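Local coordinates for chitin binding protein (PDB 6IF7) that binds copper, probably binds chitin, and is possibly a lytic polysaccharide monooxygenase of family AA10, a fern protein with insecticidal activity, at residues 45-50 with 55-60; 95-100 with 161-166. One frame throughout, in Å; residues are numbered along the deposited sequence.

Contact 1 (45-50 with 55-60); sequences VNIPNA and RELIPD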
loop_
_atom_site.group_PDB
_atom_site.type_symbol
_atom_site.label_atom_id
_atom_site.label_comp_id
_atom_site.label_asym_id
_atom_site.label_seq_id
_atom_site.Cartn_x
_atom_site.Cartn_y
_atom_site.Cartn_z
ATOM N N VAL A 45 4.924 -2.339 -8.249
ATOM C CA VAL A 45 3.778 -1.443 -8.471
ATOM C C VAL A 45 4.339 -0.014 -8.572
ATOM O O VAL A 45 4.229 0.804 -7.661
ATOM C CB VAL A 45 2.691 -1.591 -7.392
ATOM C CG1 VAL A 45 1.485 -0.742 -7.736
ATOM C CG2 VAL A 45 2.299 -3.066 -7.240
ATOM N N ASN A 46 4.954 0.270 -9.717
ATOM C CA ASN A 46 5.645 1.513 -9.908
ATOM C C ASN A 46 5.107 2.351 -11.088
ATOM O O ASN A 46 4.325 1.889 -11.939
ATOM C CB ASN A 46 7.155 1.248 -10.030
ATOM C CG ASN A 46 7.537 0.560 -11.324
ATOM O OD1 ASN A 46 6.721 -0.035 -11.988
ATOM N ND2 ASN A 46 8.785 0.642 -11.672
ATOM N N ILE A 47 5.505 3.614 -11.060
ATOM C CA ILE A 47 5.375 4.526 -12.165
ATOM C C ILE A 47 6.821 4.992 -12.325
ATOM O O ILE A 47 7.276 5.826 -11.526
ATOM C CB ILE A 47 4.422 5.691 -11.838
ATOM C CG1 ILE A 47 3.009 5.151 -11.633
ATOM C CG2 ILE A 47 4.429 6.746 -12.971
ATOM C CD1 ILE A 47 1.972 6.213 -11.319
ATOM N N PRO A 48 7.559 4.445 -13.324
ATOM C CA PRO A 48 8.987 4.811 -13.536
ATOM C C PRO A 48 9.206 6.300 -13.757
ATOM O O PRO A 48 10.283 6.816 -13.555
ATOM C CB PRO A 48 9.379 4.037 -14.809
ATOM C CG PRO A 48 8.283 3.071 -15.069
ATOM C CD PRO A 48 7.041 3.623 -14.438
ATOM N N ASN A 49 8.120 6.953 -14.105
ATOM C CA ASN A 49 8.058 8.300 -14.505
ATOM C C ASN A 49 7.578 9.330 -13.464
ATOM O O ASN A 49 7.529 10.500 -13.786
ATOM C CB ASN A 49 7.044 8.304 -15.661
ATOM C CG ASN A 49 7.271 9.422 -16.594
ATOM O OD1 ASN A 49 8.361 10.012 -16.585
ATOM N ND2 ASN A 49 6.262 9.746 -17.410
ATOM N N ALA A 50 7.228 8.930 -12.242
ATOM C CA ALA A 50 6.353 9.780 -11.392
ATOM C C ALA A 50 6.806 11.217 -11.214
ATOM O O ALA A 50 6.059 12.141 -11.504
ATOM C CB ALA A 50 6.140 9.163 -10.026
ATOM N N ARG A 55 -0.987 12.412 -7.836
ATOM C CA ARG A 55 -2.393 12.733 -8.007
ATOM C C ARG A 55 -2.775 13.076 -9.437
ATOM O O ARG A 55 -3.919 12.947 -9.815
ATOM C CB ARG A 55 -2.762 13.862 -7.063
ATOM C CG ARG A 55 -2.605 13.458 -5.600
ATOM C CD ARG A 55 -2.558 14.659 -4.686
ATOM N NE ARG A 55 -2.385 14.239 -3.296
ATOM C CZ ARG A 55 -1.245 13.808 -2.756
ATOM N NH1 ARG A 55 -0.112 13.701 -3.460
ATOM N NH2 ARG A 55 -1.231 13.473 -1.479
ATOM N N GLU A 56 -1.797 13.512 -10.207
ATOM C CA GLU A 56 -1.942 13.845 -11.614
ATOM C C GLU A 56 -1.948 12.580 -12.474
ATOM O O GLU A 56 -2.736 12.478 -13.419
ATOM C CB GLU A 56 -0.776 14.775 -11.993
ATOM C CG GLU A 56 -0.671 15.259 -13.440
ATOM C CD GLU A 56 0.596 16.097 -13.675
ATOM O OE1 GLU A 56 1.038 16.825 -12.756
ATOM O OE2 GLU A 56 1.172 16.023 -14.775
ATOM N N LEU A 57 -1.085 11.618 -12.147
ATOM C CA LEU A 57 -0.895 10.411 -12.960
ATOM C C LEU A 57 -1.761 9.226 -12.532
ATOM O O LEU A 57 -1.869 8.258 -13.251
ATOM C CB LEU A 57 0.579 9.984 -12.920
ATOM C CG LEU A 57 1.619 10.943 -13.532
ATOM C CD1 LEU A 57 3.026 10.469 -13.200
ATOM C CD2 LEU A 57 1.455 11.088 -15.048
ATOM N N ILE A 58 -2.349 9.271 -11.352
ATOM C CA ILE A 58 -3.131 8.142 -10.860
ATOM C C ILE A 58 -4.616 8.539 -10.732
ATOM O O ILE A 58 -4.973 9.288 -9.829
ATOM C CB ILE A 58 -2.587 7.656 -9.512
ATOM C CG1 ILE A 58 -1.101 7.280 -9.659
ATOM C CG2 ILE A 58 -3.394 6.455 -9.010
ATOM C CD1 ILE A 58 -0.431 6.915 -8.352
ATOM N N PRO A 59 -5.489 8.015 -11.628
ATOM C CA PRO A 59 -6.946 8.282 -11.568
ATOM C C PRO A 59 -7.609 7.722 -10.333
ATOM O O PRO A 59 -7.169 6.690 -9.816
ATOM C CB PRO A 59 -7.514 7.509 -12.782
ATOM C CG PRO A 59 -6.338 7.168 -13.632
ATOM C CD PRO A 59 -5.160 7.069 -12.709
ATOM N N ASP A 60 -8.683 8.371 -9.898
ATOM C CA ASP A 60 -9.540 7.825 -8.851
ATOM C C ASP A 60 -10.047 6.406 -9.217
ATOM O O ASP A 60 -10.283 6.097 -10.391
ATOM C CB ASP A 60 -10.741 8.733 -8.630
ATOM C CG ASP A 60 -10.403 10.012 -7.938
ATOM O OD1 ASP A 60 -9.396 10.120 -7.221
ATOM O OD2 ASP A 60 -11.209 10.936 -8.105
#
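Ala50 and Leu57 mark the closest backbone approach, their CA atoms 7.4 Å apart, which leaves room for side chains but no backbone pairing between 45-50 and 55-60. The first segment leaves the short strand 46-47 through a type I beta turn from Ile47 to Ala50, closed by the bond from Ala50 N to Ile47 O at 3.2 Å. The second runs from the last residues of helix 54-57 into the chain that follows, Ile58 being the first residue to depart from helical backbone angles. The contact therefore joins the turn after strand 46-47 to the end of helix 54-57, on the mixed sheet of the LPMO fold.

Ile47 supplies two separate branches. Its chain is extended beyond CG1 (chi2 -179°), which carries the CD1 methyl out to Ile58, where it lies 3.7 Å from Ile58 CG1. The other branch, CG2, meets Leu57 CD1 at 4.0 Å, so the isoleucine touches both the last helical residue, Leu57, and the next one, Ile58. Leu57 points its CB toward the turn, and the same CD1 methyl also rests against the backbone of Ala50, 3.8 Å from Ala50 CA. Ile58 is turned differently: its CB does not point at the turn, yet the end of its side chain swings closer and brings CG1 and CD1 against Ile47.

Strand 173-182 packs against this group, Tyr175 being touched by Ile47, Ala50 and Ile58; Ile47 also shares backbone hydrogen bonding with Ala173. Arg53, in the connection, reaches back to the carbonyl oxygens of Asn49 and Ala50.

No hydrogen bond or ion pair crosses between the segments, and the buried surface is only 166 Å². The contact thus depends on methyl and methylene fit, while polar bonding to Arg53 and strand 173-182 probably helps hold the turn that presents Ile47.

Contact 2 (95-100 with 161-166); sequences FRYIAT and IYVIWQ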
loop_
_atom_site.group_PDB
_atom_site.type_symbol
_atom_site.label_atom_id
_atom_site.label_comp_id
_atom_site.label_asym_id
_atom_site.label_seq_id
_atom_site.Cartn_x
_atom_site.Cartn_y
_atom_site.Cartn_z
ATOM N N PHE A 95 6.140 -0.454 11.867
ATOM C CA PHE A 95 5.945 -0.366 10.422
ATOM C C PHE A 95 7.183 -0.910 9.693
ATOM O O PHE A 95 8.341 -0.553 10.032
ATOM C CB PHE A 95 5.655 1.053 9.922
ATOM C CG PHE A 95 4.419 1.682 10.503
ATOM C CD1 PHE A 95 3.157 1.377 10.001
ATOM C CD2 PHE A 95 4.520 2.613 11.551
ATOM C CE1 PHE A 95 2.015 1.968 10.526
ATOM C CE2 PHE A 95 3.388 3.209 12.077
ATOM C CZ PHE A 95 2.141 2.883 11.566
ATOM N N ARG A 96 6.927 -1.762 8.688
ATOM C CA ARG A 96 8.001 -2.357 7.877
ATOM C C ARG A 96 7.640 -2.282 6.413
ATOM O O ARG A 96 6.512 -2.571 6.058
ATOM C CB ARG A 96 8.225 -3.814 8.257
ATOM C CG ARG A 96 8.511 -4.054 9.731
ATOM C CD ARG A 96 9.908 -3.626 10.116
ATOM N NE ARG A 96 10.162 -3.896 11.539
ATOM C CZ ARG A 96 10.050 -3.019 12.553
ATOM N NH1 ARG A 96 9.693 -1.736 12.373
ATOM N NH2 ARG A 96 10.328 -3.431 13.786
ATOM N N TYR A 97 8.609 -1.877 5.582
ATOM C CA TYR A 97 8.501 -1.867 4.112
ATOM C C TYR A 97 9.612 -2.767 3.610
ATOM O O TYR A 97 10.809 -2.435 3.752
ATOM C CB TYR A 97 8.685 -0.445 3.547
ATOM C CG TYR A 97 8.347 -0.301 2.067
ATOM C CD1 TYR A 97 9.188 -0.784 1.061
ATOM C CD2 TYR A 97 7.174 0.328 1.676
ATOM C CE1 TYR A 97 8.850 -0.656 -0.267
ATOM C CE2 TYR A 97 6.840 0.466 0.352
ATOM C CZ TYR A 97 7.669 -0.028 -0.609
ATOM O OH TYR A 97 7.277 0.154 -1.918
ATOM N N ILE A 98 9.221 -3.897 3.028
ATOM C CA ILE A 98 10.194 -4.879 2.529
ATOM C C ILE A 98 10.721 -4.401 1.176
ATOM O O ILE A 98 9.943 -4.066 0.257
ATOM C CB ILE A 98 9.661 -6.345 2.461
ATOM C CG1 ILE A 98 10.765 -7.302 1.938
ATOM C CG2 ILE A 98 8.425 -6.488 1.577
ATOM C CD1 ILE A 98 10.465 -8.776 2.151
ATOM N N ALA A 99 12.043 -4.344 1.086
ATOM C CA ALA A 99 12.722 -3.870 -0.103
ATOM C C ALA A 99 13.569 -5.016 -0.653
ATOM O O ALA A 99 14.533 -5.434 -0.024
ATOM C CB ALA A 99 13.579 -2.655 0.222
ATOM N N THR A 100 13.167 -5.537 -1.818
ATOM C CA THR A 100 13.987 -6.476 -2.599
ATOM C C THR A 100 15.241 -5.764 -3.154
ATOM O O THR A 100 16.271 -6.389 -3.349
ATOM C CB THR A 100 13.187 -7.104 -3.767
ATOM O OG1 THR A 100 12.733 -6.075 -4.648
ATOM C CG2 THR A 100 11.974 -7.857 -3.253
ATOM N N ILE A 161 -4.141 2.101 4.588
ATOM C CA ILE A 161 -2.943 2.893 4.587
ATOM C C ILE A 161 -2.313 2.830 3.190
ATOM O O ILE A 161 -2.079 1.742 2.644
ATOM C CB ILE A 161 -2.006 2.416 5.685
ATOM C CG1 ILE A 161 -2.661 2.752 7.034
ATOM C CG2 ILE A 161 -0.635 3.055 5.547
ATOM C CD1 ILE A 161 -1.945 2.195 8.224
ATOM N N TYR A 162 -2.086 4.014 2.628
ATOM C CA TYR A 162 -1.481 4.194 1.325
ATOM C C TYR A 162 -0.071 4.741 1.537
ATOM O O TYR A 162 0.127 5.784 2.189
ATOM C CB TYR A 162 -2.294 5.165 0.497
ATOM C CG TYR A 162 -2.031 5.143 -1.002
ATOM C CD1 TYR A 162 -2.212 3.979 -1.749
ATOM C CD2 TYR A 162 -1.675 6.303 -1.682
ATOM C CE1 TYR A 162 -2.011 3.962 -3.130
ATOM C CE2 TYR A 162 -1.489 6.307 -3.059
ATOM C CZ TYR A 162 -1.645 5.141 -3.786
ATOM O OH TYR A 162 -1.450 5.162 -5.157
ATOM N N VAL A 163 0.905 4.003 1.019
ATOM C CA VAL A 163 2.306 4.383 1.127
ATOM C C VAL A 163 2.844 4.652 -0.268
ATOM O O VAL A 163 2.732 3.806 -1.174
ATOM C CB VAL A 163 3.117 3.324 1.897
ATOM C CG1 VAL A 163 4.571 3.750 2.075
ATOM C CG2 VAL A 163 2.474 3.126 3.256
ATOM N N ILE A 164 3.400 5.856 -0.428
ATOM C CA ILE A 164 4.074 6.270 -1.639
ATOM C C ILE A 164 5.580 6.345 -1.346
ATOM O O ILE A 164 6.002 7.080 -0.448
ATOM C CB ILE A 164 3.566 7.661 -2.102
ATOM C CG1 ILE A 164 2.058 7.646 -2.297
ATOM C CG2 ILE A 164 4.268 8.081 -3.385
ATOM C CD1 ILE A 164 1.419 9.020 -2.410
ATOM N N TRP A 165 6.384 5.595 -2.095
ATOM C CA TRP A 165 7.861 5.610 -1.973
ATOM C C TRP A 165 8.429 6.347 -3.180
ATOM O O TRP A 165 8.510 5.774 -4.271
ATOM C CB TRP A 165 8.389 4.166 -1.911
ATOM C CG TRP A 165 9.884 3.977 -1.694
ATOM C CD1 TRP A 165 10.755 4.861 -1.134
ATOM C CD2 TRP A 165 10.646 2.780 -1.961
ATOM N NE1 TRP A 165 12.020 4.309 -1.075
ATOM C CE2 TRP A 165 11.973 3.030 -1.570
ATOM C CE3 TRP A 165 10.330 1.526 -2.527
ATOM C CZ2 TRP A 165 12.998 2.069 -1.704
ATOM C CZ3 TRP A 165 11.342 0.582 -2.671
ATOM C CH2 TRP A 165 12.662 0.854 -2.252
ATOM N N GLN A 166 8.785 7.622 -2.997
ATOM C CA GLN A 166 9.368 8.449 -4.072
ATOM C C GLN A 166 10.911 8.404 -3.982
ATOM O O GLN A 166 11.496 8.753 -2.958
ATOM C CB GLN A 166 8.833 9.894 -3.981
ATOM C CG GLN A 166 9.361 10.879 -5.030
ATOM C CD GLN A 166 9.041 10.498 -6.481
ATOM O OE1 GLN A 166 7.916 10.651 -6.946
ATOM N NE2 GLN A 166 10.042 10.024 -7.202
HETATM O O HOH W 1 4.929 2.210 -1.818
#
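Tyr97 and Trp165 both hold CG anti to the backbone N (chi1 -170° for the tyrosine), and with CB of each pointing toward the opposite strand this sends the two rings into the space between 95-100 and 161-166. Their six-membered rings meet obliquely, centroids 5.0 Å apart and planes at 64°. One corner of the tyrosine does the touching: CE1 lies 3.5 Å from Trp165 CE3, and the phenol OH closes on that same carbon. From the other side of the ring, Tyr97 CD2 packs against Val163 CG1 at 4.3 Å. Separately, Ala99 CB reaches Trp165 CH2.

The hydroxyl also has a polar partner. A water in the plane of the Tyr97 ring lies 3.1 Å from Tyr97 OH and donates to Val163 O at 2.8 Å, bridging strands that share no direct hydrogen bond. A phenylalanine in place of Tyr97 would probably leave this water without its hydroxyl partner and the strands without their bridge to the Val163 carbonyl.

Trp165 adjoins copper ligand His103, and its side chain is about 5 Å from the copper. The strand axes stay 10.9 Å apart at closest approach and cross at -47°, a spacing consistent with facing sheets in the immunoglobulin-like beta-sandwich of the LPMO family. Phe107 stacks on Trp165 and also meets Tyr97; Phe174 touches both, and Met4 packs on Tyr97 and Val163. Strand 95-99 pairs with 2-6 and 144-147 in one sheet, strand 159-167 with 105-111 and 173-182 in the other.

Contact 2 is the core contact, its centre about 7 Å from the centre of the chain, and it joins the two sheets of the sandwich; contact 1, with its centre about 13 Å from that point, is partly buried and joins a turn and a helix end beside one of them. Both reach the mixed sheet. Contact 1 packs on strand 159-167, which contact 2 uses with its other side chains: Ile58 CD1 lies 3.8 Å from Tyr162 OH, and Ala50 CB packs on Gln166, while Val163 and Trp165 face strand 95-99. The chemistry differs accordingly, aliphatic side chains in contact 1, aromatic rings with a bridging water in contact 2, close to the copper.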